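Side-chain contacts in aspartate aminotransferase (Rhodobacter sphaeroides, PDB 3NRA), which probably uses pyridoxal 5'-phosphate to move the amino group of L-aspartate to 2-oxoglutarate, giving oxaloacetate and L-glutamate: residues 120-125 and 212-217; 317-322 and 338-343. All blocks are in the same frame, centred on the assembly; numbering follows the deposited sequence. Where two conformers were deposited one is given.

Contact 1: 120-125 and 212-217; sequences AATVAR and GATVIA
Thr122 meets the strand 214-217 with both branches of its side chain, and each branch finds a different residue. Its methyl, CG2, approaches the methyl CG2 of Thr214 at 4.1 Å, while its hydroxyl OG1 lies 3.7 Å from CD1 of Ile216, an oxygen-to-methyl touch and nothing stronger. The division follows from the torsions. With chi1 of Thr122 at 61°, OG1 is tucked between the backbone N and the carbonyl carbon, and CG2 is left beside the N, where it meets the methyl of Thr214. On the strand, Ile216 extends CG1 from beside its own backbone N and carries CD1 outward in a nearly extended chain (chi2 160°), long enough to bring CD1 up to the threonine hydroxyl. Thr214 offers its methyl to the contact, and Thr214 and Ile216, two residues apart, face the same way.

The polar end of Thr122 is satisfied elsewhere: OG1 hydrogen-bonds to the carbonyl oxygen of Ala118, one turn back in helix 110-120, with a weak second bond to that of Val119. These bonds probably help to hold chi1, and with it the methyl, in this rotation. Ile271 of helix 269-282 touches both threonines, and Val182 of the adjacent strand also packs on Thr122.

Small in area, 96 Å² in all, the meeting sets a residue of the loop between helix 110-120 and strand 128-133 on one face of a parallel central strand, as befits the alpha/beta large domain of this family of pyridoxal-phosphate aminotransferases.

Contact 2: 317-322 and 338-343; sequences DELLHV and SYLFPR
Leu340 places its two methyls against two successive leucines of the helix, and that fork carries the whole contact. CD1 goes to Leu319, lying 3.7 Å from its CD1 and equally far from its CB, whereas CD2 goes to Leu320, 3.3 Å from CD2 and 3.8 Å from CG. The CD2 pair is the closest approach of the interface, although the distance is doubtfully short and may owe something to coordinate error at 2.15 Å resolution; the Leu319 branch is met at ordinary van der Waals distance.

All three leucines hold CG anti to the carbonyl carbon, beside the backbone N, with chi1 near -80°. Leu319 starts out facing the strand. The CA-CB bond of Leu320 points neither at the strand nor away from it, and the end of its side chain comes nearer. The backbones stay well apart, with the CA atoms of Leu320 and Leu340 8.4 Å from each other, and the gap is bridged entirely by branched aliphatic carbon.

Around this buried point the helix turns a polar surface outward. Asp317 and His321 are exposed, one residue or two from the leucines, and neither touches the strand segment. Glu318 is only partly exposed. On the strand, Tyr339 sends its hydroxyl to NZ of the pyridoxal-bearing lysine at position 253, at the active site, while its neighbour Leu340 serves the hydrophobic side.

Strand 339-340 is an edge strand of the four-stranded mixed sheet, pairing with strand 380-383. Helix 304-324 packs against it through these leucines, and helix 388-404 lies beside the same helix, touching Leu319 through Ala395.

In the fold
Following the chain from its N terminus, contact 1 opens at the end of helix 110-120 and closes 87 residues later on strand 214-218, after strands 128-133, 149-154 and 182-186 of the seven-stranded sheet have been laid down. Contact 2 begins on helix 304-324 and closes soon after, with 15 intervening residues, the first two still helical, at strand 339-340 of the four-stranded sheet. The two are in series, neither nested nor crossed. Their centres lie about 33 Å apart on opposite sides of the chain's centre, and their nearest atoms remain about 13 Å from each other. Contact 1 therefore ties the loop that follows helix 110-120 to the large central sheet, and contact 2 joins a long helix to the smaller one.

Contact 1: 120-125 and 212-217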
ATOM      1  N   ALA B 120      -3.407  -2.488  12.373  1.00 14.41           N
ATOM      2  CA  ALA B 120      -4.856  -2.441  12.030  1.00 14.93           C
ATOM      3  C   ALA B 120      -5.587  -3.686  12.502  1.00 15.08           C
ATOM      4  O   ALA B 120      -6.719  -3.599  12.975  1.00 13.11           O
ATOM      5  CB  ALA B 120      -5.053  -2.270  10.538  1.00 14.61           C
ATOM      6  N   ALA B 121      -4.924  -4.842  12.372  1.00 14.78           N
ATOM      7  CA  ALA B 121      -5.502  -6.145  12.776  1.00 14.93           C
ATOM      8  C   ALA B 121      -5.479  -6.412  14.302  1.00 15.20           C
ATOM      9  O   ALA B 121      -6.078  -7.391  14.765  1.00 17.10           O
ATOM     10  CB  ALA B 121      -4.797  -7.243  12.052  1.00 13.67           C
ATOM     11  N   THR B 122      -4.791  -5.564  15.080  1.00 15.26           N
ATOM     12  CA  THR B 122      -4.592  -5.825  16.490  1.00 15.14           C
ATOM     13  C   THR B 122      -5.035  -4.691  17.443  1.00 15.88           C
ATOM     14  O   THR B 122      -5.252  -4.947  18.614  1.00 14.44           O
ATOM     15  CB  THR B 122      -3.121  -6.202  16.789  1.00 15.41           C
ATOM     16  OG1 THR B 122      -2.253  -5.119  16.412  1.00 17.18           O
ATOM     17  CG2 THR B 122      -2.721  -7.462  16.033  1.00 12.57           C
ATOM     18  N   VAL B 123      -5.198  -3.460  16.939  1.00 16.23           N
ATOM     19  CA  VAL B 123      -5.549  -2.331  17.792  1.00 16.68           C
ATOM     20  C   VAL B 123      -6.950  -1.770  17.440  1.00 18.17           C
ATOM     21  O   VAL B 123      -7.208  -1.356  16.320  1.00 18.98           O
ATOM     22  CB  VAL B 123      -4.506  -1.214  17.717  1.00 16.76           C
ATOM     23  CG1 VAL B 123      -4.899  -0.064  18.656  1.00 14.90           C
ATOM     24  CG2 VAL B 123      -3.078  -1.759  18.051  1.00 15.53           C
ATOM     25  N   ALA B 124      -7.852  -1.833  18.396  1.00 19.09           N
ATOM     26  CA  ALA B 124      -9.158  -1.209  18.268  1.00 20.22           C
ATOM     27  C   ALA B 124      -9.179   0.074  19.067  1.00 20.56           C
ATOM     28  O   ALA B 124      -8.322   0.309  19.917  1.00 20.22           O
ATOM     29  CB  ALA B 124     -10.252  -2.159  18.774  1.00 20.40           C
ATOM     30  N   ARG B 125     -10.215   0.856  18.839  1.00 22.11           N
ATOM     31  CA  ARG B 125     -10.407   2.119  19.520  1.00 23.31           C
ATOM     32  C   ARG B 125     -10.371   1.969  21.066  1.00 22.97           C
ATOM     33  O   ARG B 125     -11.132   1.185  21.642  1.00 23.46           O
ATOM     34  CB  ARG B 125     -11.734   2.709  19.066  1.00 24.77           C
ATOM     35  CG  ARG B 125     -12.168   3.954  19.814  1.00 30.24           C
ATOM     36  CD  ARG B 125     -13.129   4.787  18.983  1.00 37.03           C
ATOM     37  NE  ARG B 125     -14.167   5.402  19.808  1.00 43.53           N
ATOM     38  CZ  ARG B 125     -15.302   4.798  20.195  1.00 49.05           C
ATOM     39  NH1 ARG B 125     -15.572   3.515  19.869  1.00 49.29           N
ATOM     40  NH2 ARG B 125     -16.181   5.481  20.928  1.00 52.92           N
ATOM     41  N   GLY B 212      -1.277 -12.351  28.140  1.00 22.26           N
ATOM     42  CA  GLY B 212      -2.072 -12.676  26.972  1.00 22.42           C
ATOM     43  C   GLY B 212      -1.949 -11.599  25.902  1.00 21.73           C
ATOM     44  O   GLY B 212      -2.894 -11.330  25.201  1.00 22.14           O
ATOM     45  N   ALA B 213      -0.763 -11.005  25.787  1.00 20.90           N
ATOM     46  CA  ALA B 213      -0.550  -9.885  24.916  1.00 20.14           C
ATOM     47  C   ALA B 213      -0.016 -10.396  23.596  1.00 19.76           C
ATOM     48  O   ALA B 213       0.689 -11.396  23.555  1.00 20.22           O
ATOM     49  CB  ALA B 213       0.452  -8.874  25.551  1.00 20.25           C
ATOM     50  N   THR B 214      -0.396  -9.707  22.518  1.00 19.12           N
ATOM     51  CA  THR B 214       0.146  -9.922  21.196  1.00 17.62           C
ATOM     52  C   THR B 214       1.392  -9.043  21.036  1.00 16.79           C
ATOM     53  O   THR B 214       1.416  -7.901  21.495  1.00 16.77           O
ATOM     54  CB  THR B 214      -0.938  -9.552  20.088  1.00 17.95           C
ATOM     55  OG1 THR B 214      -1.994 -10.513  20.107  1.00 18.57           O
ATOM     56  CG2 THR B 214      -0.355  -9.496  18.731  1.00 16.74           C
ATOM     57  N   VAL B 215       2.424  -9.579  20.409  1.00 15.31           N
ATOM     58  CA  VAL B 215       3.631  -8.836  20.147  1.00 14.61           C
ATOM     59  C   VAL B 215       3.851  -8.794  18.640  1.00 14.17           C
ATOM     60  O   VAL B 215       3.755  -9.827  17.968  1.00 15.18           O
ATOM     61  CB  VAL B 215       4.887  -9.513  20.820  1.00 14.99           C
ATOM     62  CG1 VAL B 215       6.138  -8.800  20.437  1.00 14.61           C
ATOM     63  CG2 VAL B 215       4.738  -9.580  22.355  1.00 13.21           C
ATOM     64  N   ILE B 216       4.119  -7.601  18.124  1.00 13.73           N
ATOM     65  CA  ILE B 216       4.561  -7.380  16.739  1.00 12.73           C
ATOM     66  C   ILE B 216       6.039  -7.057  16.806  1.00 12.92           C
ATOM     67  O   ILE B 216       6.414  -6.030  17.348  1.00 14.37           O
ATOM     68  CB  ILE B 216       3.808  -6.182  16.101  1.00 13.00           C
ATOM     69  CG1 ILE B 216       2.276  -6.389  16.176  1.00 12.69           C
ATOM     70  CG2 ILE B 216       4.280  -5.931  14.642  1.00 10.63           C
ATOM     71  CD1 ILE B 216       1.458  -5.062  16.018  1.00 13.05           C
ATOM     72  N   ALA B 217       6.885  -7.972  16.354  1.00 13.06           N
ATOM     73  CA  ALA B 217       8.336  -7.773  16.384  1.00 13.08           C
ATOM     74  C   ALA B 217       8.823  -7.345  14.994  1.00 12.83           C
ATOM     75  O   ALA B 217       8.724  -8.107  14.031  1.00 11.58           O
ATOM     76  CB  ALA B 217       9.033  -9.036  16.820  1.00 13.23           C
TER

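Contact 2: 317-322 and 338-343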
ATOM      1  N   ASP B 317      32.284   1.687  12.112  1.00 16.82           N
ATOM      2  CA  ASP B 317      33.410   1.899  13.039  1.00 17.45           C
ATOM      3  C   ASP B 317      34.112   3.241  12.844  1.00 17.92           C
ATOM      4  O   ASP B 317      34.535   3.870  13.819  1.00 17.21           O
ATOM      5  CB  ASP B 317      34.447   0.769  12.904  1.00 18.84           C
ATOM      6  CG  ASP B 317      33.941  -0.577  13.433  1.00 20.13           C
ATOM      7  OD1 ASP B 317      32.878  -0.615  14.081  1.00 21.11           O
ATOM      8  OD2 ASP B 317      34.621  -1.595  13.181  1.00 24.68           O
ATOM      9  N   GLU B 318      34.307   3.653  11.597  1.00 18.59           N
ATOM     10  CA  GLU B 318      34.951   4.943  11.342  0.60 19.54           C
ATOM     11  C   GLU B 318      34.015   6.093  11.690  1.00 18.62           C
ATOM     12  O   GLU B 318      34.449   7.070  12.223  1.00 19.44           O
ATOM     13  CB  GLU B 318      35.469   5.079   9.904  0.60 19.82           C
ATOM     14  CG  GLU B 318      36.507   6.246   9.763  0.60 23.10           C
ATOM     15  CD  GLU B 318      37.147   6.348   8.368  0.60 25.85           C
ATOM     16  OE1 GLU B 318      36.645   5.706   7.416  0.60 28.74           O
ATOM     17  OE2 GLU B 318      38.153   7.076   8.234  0.60 28.10           O
ATOM     18  N   LEU B 319      32.722   5.954  11.415  1.00 18.38           N
ATOM     19  CA  LEU B 319      31.770   6.994  11.845  1.00 18.22           C
ATOM     20  C   LEU B 319      31.739   7.122  13.346  1.00 17.49           C
ATOM     21  O   LEU B 319      31.687   8.229  13.861  1.00 18.34           O
ATOM     22  CB  LEU B 319      30.359   6.743  11.329  1.00 18.01           C
ATOM     23  CG  LEU B 319      30.052   7.087   9.856  1.00 19.10           C
ATOM     24  CD1 LEU B 319      28.566   7.310   9.688  1.00 18.39           C
ATOM     25  CD2 LEU B 319      30.798   8.300   9.354  1.00 19.69           C
ATOM     26  N   LEU B 320      31.789   6.004  14.050  1.00 16.93           N
ATOM     27  CA  LEU B 320      31.792   6.033  15.502  1.00 16.87           C
ATOM     28  C   LEU B 320      33.034   6.717  16.029  1.00 18.05           C
ATOM     29  O   LEU B 320      32.945   7.546  16.908  1.00 18.23           O
ATOM     30  CB  LEU B 320      31.667   4.627  16.084  1.00 16.74           C
ATOM     31  CG  LEU B 320      30.248   4.035  16.120  1.00 16.05           C
ATOM     32  CD1 LEU B 320      30.312   2.563  16.526  1.00 14.35           C
ATOM     33  CD2 LEU B 320      29.344   4.841  17.084  1.00 14.00           C
ATOM     34  N   HIS B 321      34.185   6.412  15.435  1.00 18.84           N
ATOM     35  CA  HIS B 321      35.428   7.074  15.803  1.00 20.88           C
ATOM     36  C   HIS B 321      35.335   8.623  15.699  1.00 20.18           C
ATOM     37  O   HIS B 321      35.742   9.337  16.621  1.00 20.62           O
ATOM     38  CB  HIS B 321      36.571   6.597  14.933  1.00 20.84           C
ATOM     39  CG  HIS B 321      37.890   7.127  15.356  1.00 26.72           C
ATOM     40  ND1 HIS B 321      38.547   6.677  16.487  1.00 30.32           N
ATOM     41  CD2 HIS B 321      38.669   8.106  14.828  1.00 31.70           C
ATOM     42  CE1 HIS B 321      39.683   7.343  16.620  1.00 34.18           C
ATOM     43  NE2 HIS B 321      39.775   8.221  15.631  1.00 32.65           N
ATOM     44  N   VAL B 322      34.822   9.102  14.566  1.00 19.48           N
ATOM     45  CA  VAL B 322      34.672  10.535  14.303  1.00 19.02           C
ATOM     46  C   VAL B 322      33.688  11.188  15.281  1.00 18.62           C
ATOM     47  O   VAL B 322      34.012  12.201  15.882  1.00 20.05           O
ATOM     48  CB  VAL B 322      34.207  10.795  12.843  1.00 18.56           C
ATOM     49  CG1 VAL B 322      33.805  12.278  12.651  1.00 19.08           C
ATOM     50  CG2 VAL B 322      35.313  10.397  11.840  1.00 19.74           C
ATOM     51  N   SER B 338      21.781  -0.268   9.770  1.00 15.14           N
ATOM     52  CA  SER B 338      22.647   0.849   9.375  0.50 15.34           C
ATOM     53  C   SER B 338      22.219   2.205   9.979  1.00 15.26           C
ATOM     54  O   SER B 338      22.413   3.258   9.339  1.00 15.55           O
ATOM     55  CB  SER B 338      22.691   0.949   7.849  0.50 15.32           C
ATOM     56  OG  SER B 338      22.832  -0.330   7.271  0.50 16.06           O
ATOM     57  N   TYR B 339      21.678   2.188  11.213  1.00 15.08           N
ATOM     58  CA  TYR B 339      21.355   3.424  11.935  1.00 14.75           C
ATOM     59  C   TYR B 339      22.341   3.736  13.083  1.00 15.10           C
ATOM     60  O   TYR B 339      22.728   2.850  13.830  1.00 16.20           O
ATOM     61  CB  TYR B 339      19.956   3.361  12.482  1.00 14.91           C
ATOM     62  CG  TYR B 339      18.917   3.293  11.408  1.00 15.16           C
ATOM     63  CD1 TYR B 339      18.849   4.278  10.402  1.00 14.17           C
ATOM     64  CD2 TYR B 339      17.989   2.255  11.376  1.00 15.92           C
ATOM     65  CE1 TYR B 339      17.887   4.220   9.408  1.00 14.70           C
ATOM     66  CE2 TYR B 339      17.033   2.188  10.381  1.00 16.03           C
ATOM     67  CZ  TYR B 339      16.993   3.179   9.390  1.00 17.14           C
ATOM     68  OH  TYR B 339      16.058   3.108   8.383  1.00 19.05           O
ATOM     69  N   LEU B 340      22.789   4.994  13.145  1.00 14.70           N
ATOM     70  CA  LEU B 340      23.460   5.561  14.308  1.00 14.64           C
ATOM     71  C   LEU B 340      22.613   6.717  14.853  1.00 14.25           C
ATOM     72  O   LEU B 340      22.072   7.540  14.080  1.00 15.16           O
ATOM     73  CB  LEU B 340      24.817   6.113  13.937  1.00 15.19           C
ATOM     74  CG  LEU B 340      26.020   5.211  13.749  1.00 17.28           C
ATOM     75  CD1 LEU B 340      27.017   5.881  12.753  1.00 16.84           C
ATOM     76  CD2 LEU B 340      26.695   4.942  15.056  1.00 15.83           C
ATOM     77  N   PHE B 341      22.570   6.827  16.167  1.00 13.18           N
ATOM     78  CA  PHE B 341      21.760   7.812  16.837  1.00 12.20           C
ATOM     79  C   PHE B 341      22.607   8.583  17.884  1.00 12.35           C
ATOM     80  O   PHE B 341      22.460   8.383  19.080  1.00 11.98           O
ATOM     81  CB  PHE B 341      20.593   7.079  17.474  1.00 11.50           C
ATOM     82  CG  PHE B 341      19.451   7.945  17.856  1.00 12.46           C
ATOM     83  CD1 PHE B 341      18.827   8.762  16.920  1.00 11.94           C
ATOM     84  CD2 PHE B 341      18.915   7.868  19.136  1.00 12.16           C
ATOM     85  CE1 PHE B 341      17.736   9.510  17.260  1.00 11.25           C
ATOM     86  CE2 PHE B 341      17.825   8.636  19.480  1.00 13.25           C
ATOM     87  CZ  PHE B 341      17.227   9.451  18.527  1.00 12.81           C
ATOM     88  N   PRO B 342      23.505   9.470  17.414  1.00 13.02           N
ATOM     89  CA  PRO B 342      24.301  10.238  18.341  1.00 13.06           C
ATOM     90  C   PRO B 342      23.500  11.281  19.131  1.00 12.99           C
ATOM     91  O   PRO B 342      22.623  11.939  18.575  1.00 12.78           O
ATOM     92  CB  PRO B 342      25.326  10.910  17.440  1.00 13.05           C
ATOM     93  CG  PRO B 342      24.733  10.911  16.135  1.00 13.47           C
ATOM     94  CD  PRO B 342      23.999   9.632  16.053  1.00 13.63           C
ATOM     95  N   ARG B 343      23.776  11.361  20.432  1.00 13.70           N
ATOM     96  CA  ARG B 343      23.249  12.404  21.296  1.00 13.64           C
ATOM     97  C   ARG B 343      24.243  13.533  21.317  1.00 14.50           C
ATOM     98  O   ARG B 343      25.389  13.347  21.711  1.00 14.59           O
ATOM     99  CB  ARG B 343      23.040  11.868  22.713  1.00 13.21           C
ATOM    100  CG  ARG B 343      22.209  12.773  23.586  1.00 13.37           C
ATOM    101  CD  ARG B 343      22.031  12.218  24.996  1.00 13.37           C
ATOM    102  NE  ARG B 343      23.326  12.073  25.665  1.00 13.99           N
ATOM    103  CZ  ARG B 343      23.494  11.656  26.909  1.00 13.88           C
ATOM    104  NH1 ARG B 343      22.452  11.344  27.684  1.00 15.38           N
ATOM    105  NH2 ARG B 343      24.706  11.552  27.386  1.00 14.79           N
TER